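Long-range contacts in MCG133388, isoform CRA_f (Mus musculus, PDB 4ZPO), which is a clustered protocadherin, probably a calcium-dependent cell-adhesion protein that may help establish and maintain specific neuronal connections, represented here by its first three extracellular cadherin domains: residues Ile61-Leu66 against Val92-Leu97; Glu40-Tyr45 against Leu75-Val80. All blocks are in the same frame, centred on the assembly; numbering follows the deposited sequence.

Interaction 1. Residues Ile61-Leu66 against Val92-Leu97. With CA (calcium ion), chain G; CA (calcium ion), chain H.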
# COMPACT_ATOMS: atom_id res chain seq x y z
N ILE A 61 20.66 -29.86 2.96
CA ILE A 61 20.40 -29.16 4.22
C ILE A 61 19.78 -27.78 4.00
O ILE A 61 20.32 -26.97 3.24
CB ILE A 61 21.69 -29.00 5.05
CG1 ILE A 61 22.25 -30.37 5.42
CG2 ILE A 61 21.43 -28.17 6.29
CD1 ILE A 61 23.57 -30.30 6.15
N ASP A 62 18.66 -27.53 4.66
CA ASP A 62 18.02 -26.22 4.61
C ASP A 62 18.28 -25.47 5.91
O ASP A 62 17.78 -25.86 6.97
CB ASP A 62 16.52 -26.36 4.37
CG ASP A 62 15.83 -25.03 4.14
OD1 ASP A 62 16.50 -24.10 3.66
OD2 ASP A 62 14.62 -24.92 4.44
N ARG A 63 19.06 -24.40 5.83
CA ARG A 63 19.46 -23.65 7.02
C ARG A 63 18.27 -22.97 7.69
O ARG A 63 18.24 -22.81 8.91
CB ARG A 63 20.51 -22.60 6.67
CG ARG A 63 21.21 -22.00 7.88
CD ARG A 63 21.52 -20.52 7.66
NE ARG A 63 20.30 -19.75 7.46
CZ ARG A 63 19.58 -19.21 8.44
NH1 ARG A 63 18.49 -18.52 8.16
NH2 ARG A 63 19.97 -19.36 9.70
N GLU A 64 17.28 -22.58 6.89
CA GLU A 64 16.09 -21.92 7.42
C GLU A 64 15.23 -22.87 8.23
O GLU A 64 14.51 -22.46 9.14
CB GLU A 64 15.26 -21.31 6.28
CG GLU A 64 15.75 -19.95 5.80
CD GLU A 64 17.11 -20.00 5.14
OE1 GLU A 64 18.05 -19.35 5.65
OE2 GLU A 64 17.24 -20.70 4.11
N SER A 65 15.29 -24.16 7.91
CA SER A 65 14.48 -25.16 8.58
C SER A 65 15.09 -25.61 9.90
O SER A 65 14.38 -26.05 10.81
CB SER A 65 14.27 -26.38 7.67
OG SER A 65 13.53 -26.03 6.51
N LEU A 66 16.41 -25.50 10.02
CA LEU A 66 17.11 -25.96 11.21
C LEU A 66 17.28 -24.86 12.26
O LEU A 66 16.90 -25.03 13.42
CB LEU A 66 18.48 -26.53 10.84
CG LEU A 66 18.48 -27.84 10.05
CD1 LEU A 66 19.90 -28.28 9.73
CD2 LEU A 66 17.75 -28.93 10.82
N VAL A 92 29.66 -28.39 12.98
CA VAL A 92 29.60 -28.01 11.57
C VAL A 92 28.69 -26.80 11.37
O VAL A 92 27.48 -26.88 11.56
CB VAL A 92 29.09 -29.17 10.70
CG1 VAL A 92 29.00 -28.74 9.24
CG2 VAL A 92 30.00 -30.39 10.85
N GLU A 93 29.29 -25.68 10.99
CA GLU A 93 28.53 -24.45 10.77
C GLU A 93 27.84 -24.47 9.41
O GLU A 93 28.47 -24.77 8.39
CB GLU A 93 29.44 -23.23 10.88
CG GLU A 93 28.69 -21.90 10.77
CD GLU A 93 29.61 -20.70 10.88
OE1 GLU A 93 30.85 -20.88 10.79
OE2 GLU A 93 29.10 -19.57 11.06
N ILE A 94 26.55 -24.15 9.40
CA ILE A 94 25.79 -24.09 8.16
C ILE A 94 25.74 -22.66 7.64
O ILE A 94 24.98 -21.83 8.15
CB ILE A 94 24.35 -24.61 8.35
CG1 ILE A 94 24.35 -25.91 9.15
CG2 ILE A 94 23.68 -24.80 6.99
CD1 ILE A 94 25.04 -27.06 8.45
N LEU A 95 26.57 -22.37 6.64
CA LEU A 95 26.65 -21.02 6.07
C LEU A 95 25.36 -20.65 5.35
O LEU A 95 24.81 -21.45 4.59
CB LEU A 95 27.84 -20.92 5.12
CG LEU A 95 29.20 -21.29 5.72
CD1 LEU A 95 30.30 -21.13 4.68
CD2 LEU A 95 29.50 -20.46 6.96
N ASP A 96 24.88 -19.44 5.59
CA ASP A 96 23.61 -18.99 5.02
C ASP A 96 23.73 -18.65 3.54
O ASP A 96 24.69 -18.02 3.10
CB ASP A 96 23.09 -17.77 5.78
CG ASP A 96 21.80 -17.23 5.19
OD1 ASP A 96 20.97 -18.03 4.72
OD2 ASP A 96 21.61 -15.99 5.19
N LEU A 97 22.74 -19.09 2.77
CA LEU A 97 22.65 -18.77 1.35
C LEU A 97 21.47 -17.83 1.12
O LEU A 97 20.49 -17.87 1.86
CB LEU A 97 22.49 -20.05 0.52
CG LEU A 97 23.00 -20.03 -0.92
CD1 LEU A 97 24.51 -19.82 -0.94
CD2 LEU A 97 22.62 -21.32 -1.63
CA CA G . 19.13 -19.25 3.33
CA CA H . 16.81 -22.29 2.09
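Two cadherin sequence signatures meet at the calcium-binding linker between the first and second extracellular domains: the Asp-Arg-Glu of Asp62-Glu64 and the strand end that runs into Asp96 and Leu97. Glu64 clasps the calcium ion of chain G with both oxygens, and its OE2 bridges to the calcium of chain H at 2.6 Å. Asp96 OD1 and the carbonyl Leu97 O, the latter 2.4 Å from the chain G ion, reach that ion from the other segment; Glu8, Asp99 and Asp132 complete its shell. Behind the metal stands Arg63. Its chain leaves with CG anti to the backbone N and bends at chi2 and again at chi3 (62°), so that NE and NH1 both point side-on at Glu64 OE1, NH1 taking the anti lone pair at 2.7 Å, while NE adds a weak bond to Asp96 OD1. Asp96 OD2 turns to Asn136. An alanine here in place of Arg63 would remove this shared guanidinium and probably leave both carboxylates less firmly placed and the packing on Ile94, whose CG2 meets Arg63 CG at 3.8 Å, looser. Asp62, at the N-cap position of helix 63-66, binds the chain H calcium through OD1; its OD2 accepts Ser65 OG at 2.6 Å.

Interaction 2. Residues Glu40-Tyr45 against Leu75-Val80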
# COMPACT_ATOMS: atom_id res chain seq x y z
N GLU A 40 21.69 -42.26 15.31
CA GLU A 40 21.04 -42.33 14.01
C GLU A 40 20.60 -40.94 13.55
O GLU A 40 20.46 -40.69 12.36
CB GLU A 40 19.83 -43.27 14.07
CG GLU A 40 19.64 -44.12 12.82
CD GLU A 40 20.69 -45.21 12.70
OE1 GLU A 40 20.63 -46.18 13.49
OE2 GLU A 40 21.57 -45.09 11.83
N GLU A 41 20.40 -40.05 14.52
CA GLU A 41 20.00 -38.67 14.23
C GLU A 41 21.14 -37.89 13.60
O GLU A 41 20.92 -37.03 12.75
CB GLU A 41 19.52 -37.98 15.51
CG GLU A 41 19.12 -36.53 15.32
CD GLU A 41 17.99 -36.36 14.31
OE1 GLU A 41 17.02 -37.14 14.37
OE2 GLU A 41 18.09 -35.45 13.46
N ASN A 42 22.37 -38.18 14.03
CA ASN A 42 23.55 -37.51 13.51
C ASN A 42 23.75 -37.79 12.02
O ASN A 42 24.24 -36.94 11.29
CB ASN A 42 24.80 -37.95 14.28
CG ASN A 42 24.69 -37.65 15.76
OD1 ASN A 42 24.03 -38.37 16.51
ND2 ASN A 42 25.34 -36.58 16.20
N GLY A 43 23.36 -38.98 11.59
CA GLY A 43 23.52 -39.39 10.20
C GLY A 43 22.37 -38.99 9.31
O GLY A 43 22.29 -39.42 8.16
N ARG A 44 21.47 -38.16 9.83
CA ARG A 44 20.33 -37.69 9.06
C ARG A 44 20.78 -36.79 7.91
O ARG A 44 20.31 -36.93 6.78
CB ARG A 44 19.34 -36.94 9.95
CG ARG A 44 18.18 -36.32 9.18
CD ARG A 44 17.26 -35.52 10.11
NE ARG A 44 16.57 -36.38 11.07
CZ ARG A 44 15.40 -36.96 10.85
NH1 ARG A 44 14.78 -36.77 9.69
NH2 ARG A 44 14.84 -37.72 11.78
N TYR A 45 21.70 -35.88 8.20
CA TYR A 45 22.19 -34.94 7.20
C TYR A 45 23.63 -35.22 6.79
O TYR A 45 24.12 -34.68 5.81
CB TYR A 45 22.07 -33.50 7.71
CG TYR A 45 20.66 -33.05 8.00
CD1 TYR A 45 19.77 -32.76 6.97
CD2 TYR A 45 20.21 -32.91 9.31
CE1 TYR A 45 18.48 -32.34 7.23
CE2 TYR A 45 18.92 -32.49 9.58
CZ TYR A 45 18.06 -32.21 8.54
OH TYR A 45 16.77 -31.80 8.81
N LEU A 75 25.62 -26.90 13.83
CA LEU A 75 25.09 -28.25 13.90
C LEU A 75 26.07 -29.19 14.59
O LEU A 75 27.14 -29.47 14.07
CB LEU A 75 24.76 -28.77 12.49
CG LEU A 75 23.46 -29.54 12.35
CD1 LEU A 75 22.28 -28.67 12.76
CD2 LEU A 75 23.28 -30.04 10.93
N PRO A 76 25.70 -29.67 15.79
CA PRO A 76 26.57 -30.55 16.57
C PRO A 76 26.42 -32.03 16.21
O PRO A 76 25.31 -32.56 16.23
CB PRO A 76 26.11 -30.30 18.01
CG PRO A 76 24.65 -29.99 17.87
CD PRO A 76 24.47 -29.31 16.52
N VAL A 77 27.52 -32.67 15.87
CA VAL A 77 27.52 -34.11 15.62
C VAL A 77 28.50 -34.81 16.54
O VAL A 77 29.43 -34.20 17.07
CB VAL A 77 27.85 -34.45 14.15
CG1 VAL A 77 26.73 -33.97 13.23
CG2 VAL A 77 29.17 -33.83 13.75
N GLN A 78 28.30 -36.11 16.73
CA GLN A 78 29.06 -36.89 17.69
C GLN A 78 29.88 -37.97 16.99
O GLN A 78 29.32 -38.85 16.34
CB GLN A 78 28.11 -37.50 18.72
CG GLN A 78 28.78 -38.09 19.95
CD GLN A 78 27.77 -38.45 21.03
OE1 GLN A 78 28.05 -39.24 21.92
NE2 GLN A 78 26.58 -37.86 20.94
N VAL A 79 31.20 -37.90 17.13
CA VAL A 79 32.08 -38.89 16.50
C VAL A 79 32.66 -39.84 17.54
O VAL A 79 33.32 -39.42 18.49
CB VAL A 79 33.23 -38.21 15.74
CG1 VAL A 79 34.22 -39.24 15.23
CG2 VAL A 79 32.68 -37.38 14.58
N VAL A 80 32.40 -41.13 17.36
CA VAL A 80 32.80 -42.14 18.33
C VAL A 80 33.90 -43.06 17.80
O VAL A 80 33.77 -43.63 16.71
CB VAL A 80 31.60 -43.00 18.76
CG1 VAL A 80 32.02 -44.03 19.81
CG2 VAL A 80 30.49 -42.12 19.30
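Asn42 stands toward strand 74-81 and carries most of this surface contact. Its CG lies anti to the carbonyl carbon (chi1 -58°), which sets the amide tip against the strand backbone where Val77 passes into Gln78. ND2 rests 3.3 Å from Val77 CA and also lies close to Gln78 N, but both nitrogens are donors, so the approach is packing and not a bond. The amide is oriented instead by its other end, where Asn42 OD1 is hydrogen-bonded to Ser39 OG. The CB atoms of Val77 and Gln78 flank the ND2 tip, Gln78 CB lying 3.9 Å from Asn42 ND2. Farther along, the ring of Tyr45 meets Leu75 obliquely, CD2 to CD2 at 4.5 Å, while Arg44 CG sits over one ring face, offset toward the rim. The guanidinium of Arg44 is held in turn by Glu41, with NE 3.0 Å from OE2, the carboxylate at the guanidinium edge. Leu75 and Val77 also touch Phe46 of strand 46-48. A loop leaving one sheet's edge strand and packing back on its neighbour, as 40-45 does between strands 36-37 and 46-48, fits the crossing between the two sheets of the Greek-key cadherin sandwich.

Overall arrangement
From the N terminus, the chain leaves strand 36-37, passes through 40-45, strands 46-48 and 54-57 and the short helix 63-66, and returns as strand 74-81, where interaction 2 closes its loop. Before that closure, 61-66 has already begun the second loop, which interaction 1 closes at the end of strand 86-95; the two therefore cross rather than nest. They meet on one sheet, since strands 74-81 and 86-95 are neighbours and Leu75 N probably bonds to Val92 O. Leu66 packs against both Tyr45 and Leu75, and Ile61 against Tyr45, so the loop between strands 36-37 and 46-48 is joined to helix 63-66 at the calcium-binding end of the first domain.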